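Local atomic coordinates of SusD superfamily protein (PDB entry 3L22), a protein that probably binds glycans at the outer membrane for uptake, as SusD-family proteins do, and carries several zinc ions in this crystal. Residues Lys121-Ala125 with His174-Leu179; Trp85-Tyr89 with Val148-Leu152; Ile285-Tyr291 with Asn383-Leu387; Ala348-Leu352 with Leu377-Ile381. All blocks are in the same frame, centred on the assembly; numbering follows the deposited sequence. Where two conformers were deposited one is given.

Contact 1 (Lys121-Ala125 with His174-Leu179). With ZN (zinc ion), chain H; EDO (1,2-ethanediol), chain Z.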
# COMPACT_ATOMS: atom_id res chain seq x y z
N LYS A 121 1.82 13.06 -11.07
CA LYS A 121 0.68 12.22 -11.38
C LYS A 121 0.69 10.87 -10.66
O LYS A 121 -0.34 10.39 -10.20
CB LYS A 121 0.52 12.04 -12.90
CG LYS A 121 0.03 13.32 -13.61
CD LYS A 121 -0.27 13.01 -15.08
CE LYS A 121 -0.69 14.26 -15.81
NZ LYS A 121 -0.99 13.95 -17.24
N PHE A 122 1.88 10.28 -10.51
CA PHE A 122 2.04 9.05 -9.74
C PHE A 122 1.56 9.24 -8.28
O PHE A 122 0.84 8.42 -7.77
CB PHE A 122 3.49 8.56 -9.75
CG PHE A 122 3.74 7.43 -8.83
CD1 PHE A 122 3.49 6.11 -9.24
CD2 PHE A 122 4.14 7.65 -7.51
CE1 PHE A 122 3.68 5.05 -8.39
CE2 PHE A 122 4.32 6.58 -6.65
CZ PHE A 122 4.08 5.27 -7.11
N VAL A 123 1.98 10.34 -7.64
CA VAL A 123 1.58 10.64 -6.27
C VAL A 123 0.04 10.79 -6.17
O VAL A 123 -0.57 10.20 -5.29
CB VAL A 123 2.32 11.86 -5.73
CG1 VAL A 123 1.81 12.26 -4.36
CG2 VAL A 123 3.83 11.56 -5.66
N ARG A 124 -0.58 11.48 -7.13
CA ARG A 124 -2.05 11.59 -7.14
C ARG A 124 -2.70 10.23 -7.34
O ARG A 124 -3.66 9.89 -6.65
CB ARG A 124 -2.50 12.55 -8.21
CG ARG A 124 -4.00 12.78 -8.25
CD ARG A 124 -4.31 14.00 -9.12
NE ARG A 124 -4.02 13.76 -10.52
CZ ARG A 124 -4.03 14.71 -11.46
NH1 ARG A 124 -4.36 15.99 -11.18
NH2 ARG A 124 -3.81 14.37 -12.72
N ALA A 125 -2.11 9.42 -8.22
CA ALA A 125 -2.62 8.09 -8.51
C ALA A 125 -2.57 7.18 -7.27
O ALA A 125 -3.56 6.48 -6.94
CB ALA A 125 -1.82 7.46 -9.70
N HIS A 174 -9.28 6.53 -13.78
CA HIS A 174 -8.50 7.77 -13.71
C HIS A 174 -7.04 7.48 -13.27
O HIS A 174 -6.09 8.05 -13.83
CB HIS A 174 -9.10 8.84 -12.80
CG HIS A 174 -8.14 9.95 -12.61
ND1 HIS A 174 -7.93 10.88 -13.58
CD2 HIS A 174 -7.16 10.14 -11.69
CE1 HIS A 174 -6.92 11.65 -13.25
NE2 HIS A 174 -6.42 11.21 -12.11
N ILE A 175 -6.87 6.60 -12.31
CA ILE A 175 -5.53 6.15 -11.89
C ILE A 175 -4.76 5.66 -13.10
O ILE A 175 -3.61 6.04 -13.27
CB ILE A 175 -5.60 5.07 -10.79
CG1 ILE A 175 -6.10 5.69 -9.48
CG2 ILE A 175 -4.23 4.40 -10.57
CD1 ILE A 175 -6.60 4.69 -8.41
N LEU A 176 -5.40 4.89 -13.98
CA LEU A 176 -4.72 4.40 -15.16
C LEU A 176 -4.33 5.56 -16.08
O LEU A 176 -3.25 5.51 -16.70
CB LEU A 176 -5.55 3.37 -15.91
CG LEU A 176 -5.81 2.05 -15.20
CD1 LEU A 176 -6.84 1.23 -16.02
CD2 LEU A 176 -4.52 1.29 -14.98
N SER A 177 -5.18 6.59 -16.17
CA SER A 177 -4.80 7.79 -16.92
C SER A 177 -3.57 8.52 -16.34
O SER A 177 -2.70 8.94 -17.09
CB SER A 177 -5.96 8.78 -16.98
OG SER A 177 -7.01 8.25 -17.72
N ASP A 178 -3.49 8.62 -15.03
CA ASP A 178 -2.33 9.24 -14.39
C ASP A 178 -1.06 8.40 -14.54
O ASP A 178 0.03 8.90 -14.31
CB ASP A 178 -2.61 9.52 -12.90
CG ASP A 178 -3.37 10.83 -12.65
OD1 ASP A 178 -3.54 11.69 -13.55
OD2 ASP A 178 -3.80 11.04 -11.50
N LEU A 179 -1.20 7.13 -14.91
CA LEU A 179 -0.06 6.24 -15.11
C LEU A 179 0.15 5.91 -16.59
O LEU A 179 0.94 5.01 -16.93
CB LEU A 179 -0.28 4.96 -14.31
CG LEU A 179 -0.41 5.15 -12.79
CD1 LEU A 179 -0.76 3.79 -12.19
CD2 LEU A 179 0.88 5.70 -12.16
ZN ZN H . -9.03 11.19 -15.43
C1 EDO Z . -2.40 2.10 -19.90
O1 EDO Z . -1.04 1.70 -19.78
C2 EDO Z . -2.97 2.88 -18.74
O2 EDO Z . -2.04 3.30 -17.76
O HOH W 1 -7.45 12.39 -16.43
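A histidine-zinc site with its second shell is built here, as Arg-124 and Asp-178 pair across two antiparallel helices in the helical part of a SusD-like fold. The arginine grips the carboxylate side-on, NE giving its hydrogen to Asp-178 OD2 at 2.9 Å and NH2 to Asp-178 OD1 at 2.8 Å. Both bonds are nearly straight and arrive on the syn side, somewhat out of the carboxylate plane, with the two flat groups only 17° apart. OD2 is gripped twice: His-174 NE2 donates to it from the opposite face of the carboxylate plane (2.7 Å from Asp-178 OD2), along a more bent path. The same imidazole binds zinc through ND1 at 2.2 Å, a water being a further ligand. The carboxylate thus orients the ring and may make it a more electron-rich ligand. Beside this polar cluster the packing is apolar: Ala-125 CB rests 4.0 Å from Ile-175 CG2, and Leu-179 CD2 reaches Phe-122 CD1. The axes of the two short segments approach to 8.8 Å, a spacing to which the small Ala-125 side chain probably contributes. Helix 79-103 flanks Arg-124, whose NH1 bonds Asn-96; Leu-206 of helix 200-213 packs on Ala-125, and Phe-251 of strand 249-253 meets the Phe-122 ring edge-to-face.

Contact 2 (Trp85-Tyr89 with Val148-Leu152)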
# COMPACT_ATOMS: atom_id res chain seq x y z
N TRP A 85 -8.85 10.74 4.98
CA TRP A 85 -9.58 11.58 4.04
C TRP A 85 -8.92 12.96 3.86
O TRP A 85 -8.56 13.35 2.74
CB TRP A 85 -11.03 11.76 4.51
CG TRP A 85 -11.91 12.36 3.48
CD1 TRP A 85 -12.14 13.68 3.28
CD2 TRP A 85 -12.69 11.66 2.49
NE1 TRP A 85 -13.00 13.86 2.23
CE2 TRP A 85 -13.36 12.63 1.73
CE3 TRP A 85 -12.87 10.31 2.17
CZ2 TRP A 85 -14.21 12.31 0.66
CZ3 TRP A 85 -13.71 9.98 1.13
CH2 TRP A 85 -14.39 10.99 0.39
N THR A 86 -8.80 13.70 4.95
CA THR A 86 -8.25 15.03 4.92
C THR A 86 -6.86 15.05 4.31
O THR A 86 -6.62 15.84 3.41
CB THR A 86 -8.23 15.64 6.33
OG1 THR A 86 -9.57 15.68 6.82
CG2 THR A 86 -7.64 17.09 6.33
N TYR A 87 -5.96 14.14 4.72
CA TYR A 87 -4.57 14.23 4.23
C TYR A 87 -4.36 13.67 2.83
O TYR A 87 -3.50 14.17 2.11
CB TYR A 87 -3.55 13.74 5.29
CG TYR A 87 -3.53 14.75 6.41
CD1 TYR A 87 -4.40 14.63 7.50
CD2 TYR A 87 -2.73 15.87 6.34
CE1 TYR A 87 -4.43 15.60 8.48
CE2 TYR A 87 -2.77 16.85 7.30
CZ TYR A 87 -3.61 16.70 8.36
OH TYR A 87 -3.63 17.65 9.32
N ALA A 88 -5.15 12.66 2.43
CA ALA A 88 -5.15 12.21 1.05
C ALA A 88 -5.59 13.35 0.12
O ALA A 88 -4.93 13.58 -0.87
CB ALA A 88 -6.04 10.95 0.83
N TYR A 89 -6.69 14.02 0.44
CA TYR A 89 -7.19 15.10 -0.41
C TYR A 89 -6.28 16.32 -0.38
O TYR A 89 -6.16 16.99 -1.42
CB TYR A 89 -8.68 15.47 -0.11
CG TYR A 89 -9.63 14.53 -0.85
CD1 TYR A 89 -9.80 14.64 -2.23
CD2 TYR A 89 -10.27 13.49 -0.19
CE1 TYR A 89 -10.59 13.74 -2.93
CE2 TYR A 89 -11.10 12.62 -0.87
CZ TYR A 89 -11.25 12.74 -2.24
OH TYR A 89 -12.07 11.85 -2.91
N VAL A 148 -15.37 7.83 -4.17
CA VAL A 148 -14.98 9.11 -3.59
C VAL A 148 -15.10 10.20 -4.68
O VAL A 148 -15.11 9.87 -5.86
CB VAL A 148 -13.56 9.06 -3.00
CG1 VAL A 148 -13.41 7.98 -1.87
CG2 VAL A 148 -12.49 8.89 -4.09
N PRO A 149 -15.20 11.49 -4.29
CA PRO A 149 -15.13 12.58 -5.28
C PRO A 149 -13.80 12.62 -6.01
O PRO A 149 -12.74 12.54 -5.35
CB PRO A 149 -15.27 13.84 -4.43
CG PRO A 149 -15.96 13.35 -3.14
CD PRO A 149 -15.44 12.00 -2.93
N LEU A 150 -13.87 12.73 -7.34
CA LEU A 150 -12.69 12.74 -8.16
C LEU A 150 -12.30 14.21 -8.35
O LEU A 150 -12.70 14.85 -9.31
CB LEU A 150 -12.96 12.02 -9.49
CG LEU A 150 -11.79 11.85 -10.47
CD1 LEU A 150 -10.49 11.39 -9.77
CD2 LEU A 150 -12.18 10.85 -11.56
N ARG A 151 -11.53 14.74 -7.40
CA ARG A 151 -11.11 16.15 -7.43
C ARG A 151 -9.78 16.28 -8.18
O ARG A 151 -8.75 15.76 -7.74
CB ARG A 151 -10.96 16.68 -6.00
CG ARG A 151 -12.21 16.46 -5.13
CD ARG A 151 -12.17 17.23 -3.84
NE ARG A 151 -13.39 17.06 -3.06
CZ ARG A 151 -14.53 17.71 -3.26
NH1 ARG A 151 -14.66 18.64 -4.21
NH2 ARG A 151 -15.56 17.46 -2.45
N LEU A 152 -9.82 16.97 -9.32
CA LEU A 152 -8.66 17.10 -10.20
C LEU A 152 -8.27 18.54 -10.53
O LEU A 152 -7.31 18.74 -11.24
CB LEU A 152 -8.89 16.28 -11.47
CG LEU A 152 -9.07 14.77 -11.28
CD1 LEU A 152 -9.49 14.11 -12.63
CD2 LEU A 152 -7.81 14.10 -10.71
O HOH W 2 -13.07 15.45 -0.71
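The Tyr-89 ring has a water over the centre of one face and the carbonyl oxygen of Pro-149 at its edge. The Trp-85 indole carries Tyr-89 CE2 on one face, near the rim, and turns its far edge to the loop, where its CH2 meets Pro-149 CD at 3.6 Å. Beside this, Val-148 CG1 touches Trp-85 CZ3 obliquely. Trp-85 swings its CG away from the backbone N (chi1 -168°), a turn that brings the benzo ring to the loop although its CB does not aim there. The third flat group, the Arg-151 guanidinium, has Pro-149 CB over one face and the same water at its edge; its plane stands 74° from the tyrosine ring. The two side chains cross at about a right angle, with CG and CD of the arginine near Tyr-89 CE1 and CD1.

One direct hydrogen bond spans the segments: Tyr-89 OH donates to Pro-149 O, 2.6 Å away, in the carbonyl plane and on a lone pair. Packing around that hydroxyl is tight, with Val-148 CB only 3.2 Å from Tyr-89 OH. The water accepts from Arg-151 NE at 2.9 Å and more weakly from Trp-85 NE1, whose stronger partner is Glu-432. That glutamate also forms a salt bridge with Arg-151 NH2, which in addition donates to Asn-161 O.

The chemistry is therefore layered: a short phenol-carbonyl bond fixes the irregular loop against helix 79-103 where the surroundings are apolar, while the charged arginine end is satisfied farther out by acid, backbone and water, which ties helix 430-435 to the same spot.

Contact 3 (Ile285-Tyr291 with Asn383-Leu387). With EDO (1,2-ethanediol), chain B.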
# COMPACT_ATOMS: atom_id res chain seq x y z
N ILE A 285 -1.57 -15.99 9.43
CA ILE A 285 -0.62 -16.70 8.59
C ILE A 285 0.42 -17.47 9.40
O ILE A 285 0.76 -18.62 9.07
CB ILE A 285 0.06 -15.76 7.54
CG1 ILE A 285 0.90 -16.57 6.52
CG2 ILE A 285 0.92 -14.68 8.19
CD1 ILE A 285 0.12 -17.67 5.79
N MSE A 286 0.92 -16.87 10.47
CA MSE A 286 1.96 -17.52 11.26
C MSE A 286 1.40 -18.56 12.21
O MSE A 286 2.19 -19.13 12.93
CB MSE A 286 2.83 -16.48 11.99
CG MSE A 286 3.62 -15.63 11.04
SE MSE A 286 5.08 -14.79 12.05
CE MSE A 286 5.87 -13.55 10.84
N SER A 287 0.09 -18.81 12.23
CA SER A 287 -0.47 -19.98 12.88
C SER A 287 -0.43 -21.20 11.99
O SER A 287 -0.74 -22.27 12.46
CB SER A 287 -1.95 -19.75 13.25
OG SER A 287 -2.81 -19.81 12.13
N LYS A 288 -0.13 -21.05 10.70
CA LYS A 288 -0.16 -22.19 9.81
C LYS A 288 1.23 -22.86 9.75
O LYS A 288 2.22 -22.17 9.59
CB LYS A 288 -0.55 -21.74 8.40
CG LYS A 288 -1.95 -21.11 8.32
CD LYS A 288 -2.23 -20.69 6.90
CE LYS A 288 -3.43 -19.75 6.77
NZ LYS A 288 -4.61 -20.51 6.43
N PRO A 289 1.29 -24.22 9.85
CA PRO A 289 2.64 -24.78 9.95
C PRO A 289 3.61 -24.57 8.75
O PRO A 289 4.79 -24.32 9.02
CB PRO A 289 2.38 -26.26 10.26
CG PRO A 289 1.14 -26.23 11.11
CD PRO A 289 0.29 -25.11 10.49
N ASP A 290 3.14 -24.51 7.51
CA ASP A 290 4.02 -24.19 6.39
C ASP A 290 4.49 -22.73 6.31
O ASP A 290 5.38 -22.40 5.53
CB ASP A 290 3.39 -24.59 5.07
CG ASP A 290 3.24 -26.13 4.91
OD1 ASP A 290 3.55 -26.91 5.84
OD2 ASP A 290 2.83 -26.53 3.81
N TYR A 291 3.91 -21.85 7.11
CA TYR A 291 4.23 -20.46 7.10
C TYR A 291 4.69 -20.03 8.49
O TYR A 291 4.63 -18.88 8.82
CB TYR A 291 3.00 -19.69 6.56
CG TYR A 291 2.68 -20.19 5.17
CD1 TYR A 291 3.32 -19.68 4.06
CD2 TYR A 291 1.79 -21.26 4.99
CE1 TYR A 291 3.08 -20.23 2.79
CE2 TYR A 291 1.54 -21.80 3.74
CZ TYR A 291 2.19 -21.27 2.64
OH TYR A 291 1.93 -21.81 1.41
N ASN A 383 -0.99 -17.35 0.68
CA ASN A 383 -0.31 -17.54 1.95
C ASN A 383 1.13 -17.01 1.94
O ASN A 383 1.55 -16.39 2.89
CB ASN A 383 -0.31 -19.01 2.36
CG ASN A 383 -1.65 -19.47 2.89
OD1 ASN A 383 -2.43 -18.68 3.42
ND2 ASN A 383 -1.92 -20.76 2.76
N GLU A 384 1.85 -17.24 0.85
CA GLU A 384 3.20 -16.69 0.73
C GLU A 384 3.21 -15.15 0.81
O GLU A 384 4.05 -14.55 1.48
CB GLU A 384 3.87 -17.16 -0.56
CG GLU A 384 5.42 -17.12 -0.51
CD GLU A 384 6.03 -18.18 0.43
OE1 GLU A 384 5.48 -19.31 0.56
OE2 GLU A 384 7.10 -17.89 0.99
N LYS A 385 2.24 -14.54 0.15
CA LYS A 385 2.07 -13.09 0.16
C LYS A 385 1.74 -12.61 1.59
O LYS A 385 2.27 -11.61 2.04
CB LYS A 385 0.95 -12.73 -0.83
CG LYS A 385 0.70 -11.24 -1.04
CD LYS A 385 1.55 -10.67 -2.14
CE LYS A 385 1.19 -9.20 -2.45
NZ LYS A 385 -0.15 -9.13 -3.08
N ARG A 386 0.93 -13.37 2.33
CA ARG A 386 0.59 -13.03 3.71
C ARG A 386 1.83 -13.01 4.62
O ARG A 386 2.01 -12.08 5.45
CB ARG A 386 -0.47 -14.00 4.24
CG ARG A 386 -1.84 -13.79 3.63
CD ARG A 386 -2.82 -14.87 4.04
NE ARG A 386 -3.19 -14.74 5.45
CZ ARG A 386 -4.07 -15.50 6.08
NH1 ARG A 386 -4.69 -16.51 5.46
NH2 ARG A 386 -4.32 -15.28 7.36
N LEU A 387 2.70 -14.00 4.45
CA LEU A 387 3.92 -14.09 5.26
C LEU A 387 4.98 -13.10 4.79
O LEU A 387 5.55 -12.36 5.59
CB LEU A 387 4.48 -15.53 5.27
CG LEU A 387 5.80 -15.78 6.02
CD1 LEU A 387 5.66 -15.39 7.50
CD2 LEU A 387 6.26 -17.24 5.91
C1 EDO B . -1.13 -6.28 -4.26
O1 EDO B . 0.12 -6.61 -3.69
C2 EDO B . -2.01 -5.42 -3.33
O2 EDO B . -3.29 -5.35 -4.04
O HOH W 3 -6.48 -18.43 6.72
O HOH W 4 -4.27 -22.13 4.17
O HOH W 5 3.49 -20.74 -0.53
O HOH W 6 -0.42 -23.11 1.17
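Tyr-291 lays one ring face against Asn-383 CB, a CH-pi contact 3.6 Å from the centroid and 19° off the ring normal. The edge of the same ring meets two neighbours about one turn apart on the helix, Leu-387 CD2 and Glu-384 OE1, the latter 3.4 Å from Tyr-291 CE1. Ile-285 and Arg-386 lie alongside each other, pointing in opposite directions; with CG1 of Ile-285 anti to the backbone N (chi1 -171°), Ile-285 CD1 reaches Asn-383 O at 3.5 Å. Met-286, present as selenomethionine, adds its CE methyl to Leu-387 CD1, 3.8 Å away.

Water carries the polar traffic between the segments. One molecule accepts from both Lys-288 NZ and Arg-386 NH1, and so sits between two like charges that do not bond each other. Another accepts from Lys-288 NZ and Asn-383 ND2, and two more link the Tyr-291 hydroxyl to Asn-383 ND2 and Glu-384 OE1.

Farther out, Asp-55 holds both sides at once: its OD1 forms a salt bridge with Arg-386 NH2 and accepts from the backbone N of Ile-285. Arg-298 and Arg-356 pair with Glu-384, and Arg-356 also donates to Asp-290 O. Asp-290 is a zinc-binding residue on the same loop. The arrangement is a loop of short 3-10 turns draped over the C-terminal part of helix 374-388, an apolar and aromatic patch rimmed by bridging waters.

Contact 4 (Ala348-Leu352 with Leu377-Ile381)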
# COMPACT_ATOMS: atom_id res chain seq x y z
N ALA A 348 3.46 -19.57 -12.81
CA ALA A 348 3.06 -19.17 -11.44
C ALA A 348 3.92 -19.90 -10.42
O ALA A 348 4.40 -19.30 -9.44
CB ALA A 348 1.54 -19.47 -11.18
N LYS A 349 4.11 -21.20 -10.65
CA LYS A 349 4.91 -22.04 -9.77
C LYS A 349 6.37 -21.59 -9.74
O LYS A 349 6.98 -21.55 -8.66
CB LYS A 349 4.86 -23.51 -10.17
CG LYS A 349 3.52 -24.24 -10.01
CD LYS A 349 3.60 -25.57 -10.79
CE LYS A 349 2.50 -26.41 -10.44
NZ LYS A 349 2.32 -27.68 -11.22
N SER A 350 6.93 -21.24 -10.89
CA SER A 350 8.34 -20.81 -10.92
C SER A 350 8.50 -19.47 -10.19
O SER A 350 9.48 -19.28 -9.45
CB SER A 350 8.89 -20.76 -12.34
OG SER A 350 8.50 -19.57 -12.99
N LEU A 351 7.53 -18.56 -10.34
CA LEU A 351 7.54 -17.28 -9.64
C LEU A 351 7.42 -17.47 -8.11
O LEU A 351 8.21 -16.89 -7.35
CB LEU A 351 6.42 -16.36 -10.18
CG LEU A 351 6.57 -15.86 -11.62
CD1 LEU A 351 5.25 -15.30 -12.21
CD2 LEU A 351 7.72 -14.85 -11.78
N LEU A 352 6.45 -18.30 -7.67
CA LEU A 352 6.29 -18.65 -6.24
C LEU A 352 7.58 -19.22 -5.68
O LEU A 352 8.03 -18.81 -4.61
CB LEU A 352 5.13 -19.65 -6.01
CG LEU A 352 4.85 -20.12 -4.58
CD1 LEU A 352 4.66 -18.89 -3.63
CD2 LEU A 352 3.65 -21.07 -4.50
N LEU A 377 -2.74 -24.19 -5.55
CA LEU A 377 -1.71 -23.27 -6.05
C LEU A 377 -2.06 -21.83 -5.68
O LEU A 377 -1.23 -21.10 -5.18
CB LEU A 377 -1.52 -23.39 -7.57
CG LEU A 377 -0.54 -22.41 -8.25
CD1 LEU A 377 0.86 -22.47 -7.58
CD2 LEU A 377 -0.44 -22.73 -9.78
N LYS A 378 -3.28 -21.41 -5.94
CA LYS A 378 -3.68 -20.06 -5.56
C LYS A 378 -3.52 -19.82 -4.07
O LYS A 378 -2.99 -18.78 -3.64
CB LYS A 378 -5.11 -19.77 -5.98
CG LYS A 378 -5.27 -19.64 -7.51
CD LYS A 378 -6.66 -19.25 -7.92
CE LYS A 378 -6.84 -19.16 -9.44
NZ LYS A 378 -6.63 -20.47 -10.09
N GLU A 379 -3.96 -20.78 -3.26
CA GLU A 379 -3.84 -20.63 -1.82
C GLU A 379 -2.38 -20.54 -1.37
O GLU A 379 -2.07 -19.77 -0.48
CB GLU A 379 -4.53 -21.79 -1.12
CG GLU A 379 -4.50 -21.68 0.40
CD GLU A 379 -5.64 -22.49 1.10
OE1 GLU A 379 -6.80 -22.53 0.56
OE2 GLU A 379 -5.31 -23.10 2.18
N ALA A 380 -1.49 -21.30 -2.00
CA ALA A 380 -0.06 -21.20 -1.67
C ALA A 380 0.48 -19.81 -2.00
O ALA A 380 1.31 -19.28 -1.28
CB ALA A 380 0.76 -22.28 -2.41
N ILE A 381 0.02 -19.23 -3.10
CA ILE A 381 0.44 -17.87 -3.46
C ILE A 381 -0.12 -16.85 -2.46
O ILE A 381 0.64 -15.99 -1.97
CB ILE A 381 0.03 -17.51 -4.91
CG1 ILE A 381 0.78 -18.41 -5.92
CG2 ILE A 381 0.27 -15.98 -5.18
CD1 ILE A 381 0.16 -18.48 -7.33
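Purely apolar helix-to-helix packing joins Ala-348 and Leu-352 to Leu-377, Ala-380 and Ile-381, where the successive helices 345-359 and 374-388 lie side by side within the SusD family region. The two short axes run nearly parallel, 26° apart, at a generous 10.8 Å, so the branched side chains fill the gap between them.

Leu-352 is the main reaching group. Its CG stands anti to the backbone N (chi1 179°), and its CD2 methyl comes 3.8 Å from Ala-380 CB and 4.2 Å from Ile-381 CG1. From the other helix Leu-377 splays its two methyls: CD2 touches Ala-348 CB at 4.1 Å, and CD1 lies 4.0 Å from Lys-349 CG, against the aliphatic stem of the lysine. Ile-381 CD1 also reaches the alanine, at 4.2 Å from Ala-348 CB. These separations are ordinary van der Waals contacts, without strain.

The amino end of Lys-349 leaves the interface for Asp-370 O, in the loop that connects the two helices. From that loop Ile-369 packs on Lys-349 and Leu-352, while Leu-332 of helix 327-339 meets Leu-352 as well.

Ala-348 and Leu-352, one turn apart, thus face Leu-377, Ala-380 and Ile-381. The 26° crossing lies near the shallow class of ridges-into-grooves packing, here between consecutive helices that run in nearly the same direction and are joined by a loop that doubles back.

In the fold
All four contacts are mostly buried, yet they differ in what fills them. Contacts 1 and 2 lie about 13 Å apart between centres and interlock along the chain, touching where Leu-150 and Leu-152 of the loop pack on His-174 and Arg-124. Contacts 3 and 4, on the other side of the chain's centre from contact 2, share helix 374-388; contact 4 is nested in the loop that contact 3 closes, and Glu-384 packs on Leu-352. Direct charged pairing dominates contact 1 beside a metal, a phenol-carbonyl bond marks contact 2, and contact 4 relies on hydrocarbon alone. Waters bridge side chains in the loop contacts 2 and 3, whereas the water of contact 1 is a zinc ligand.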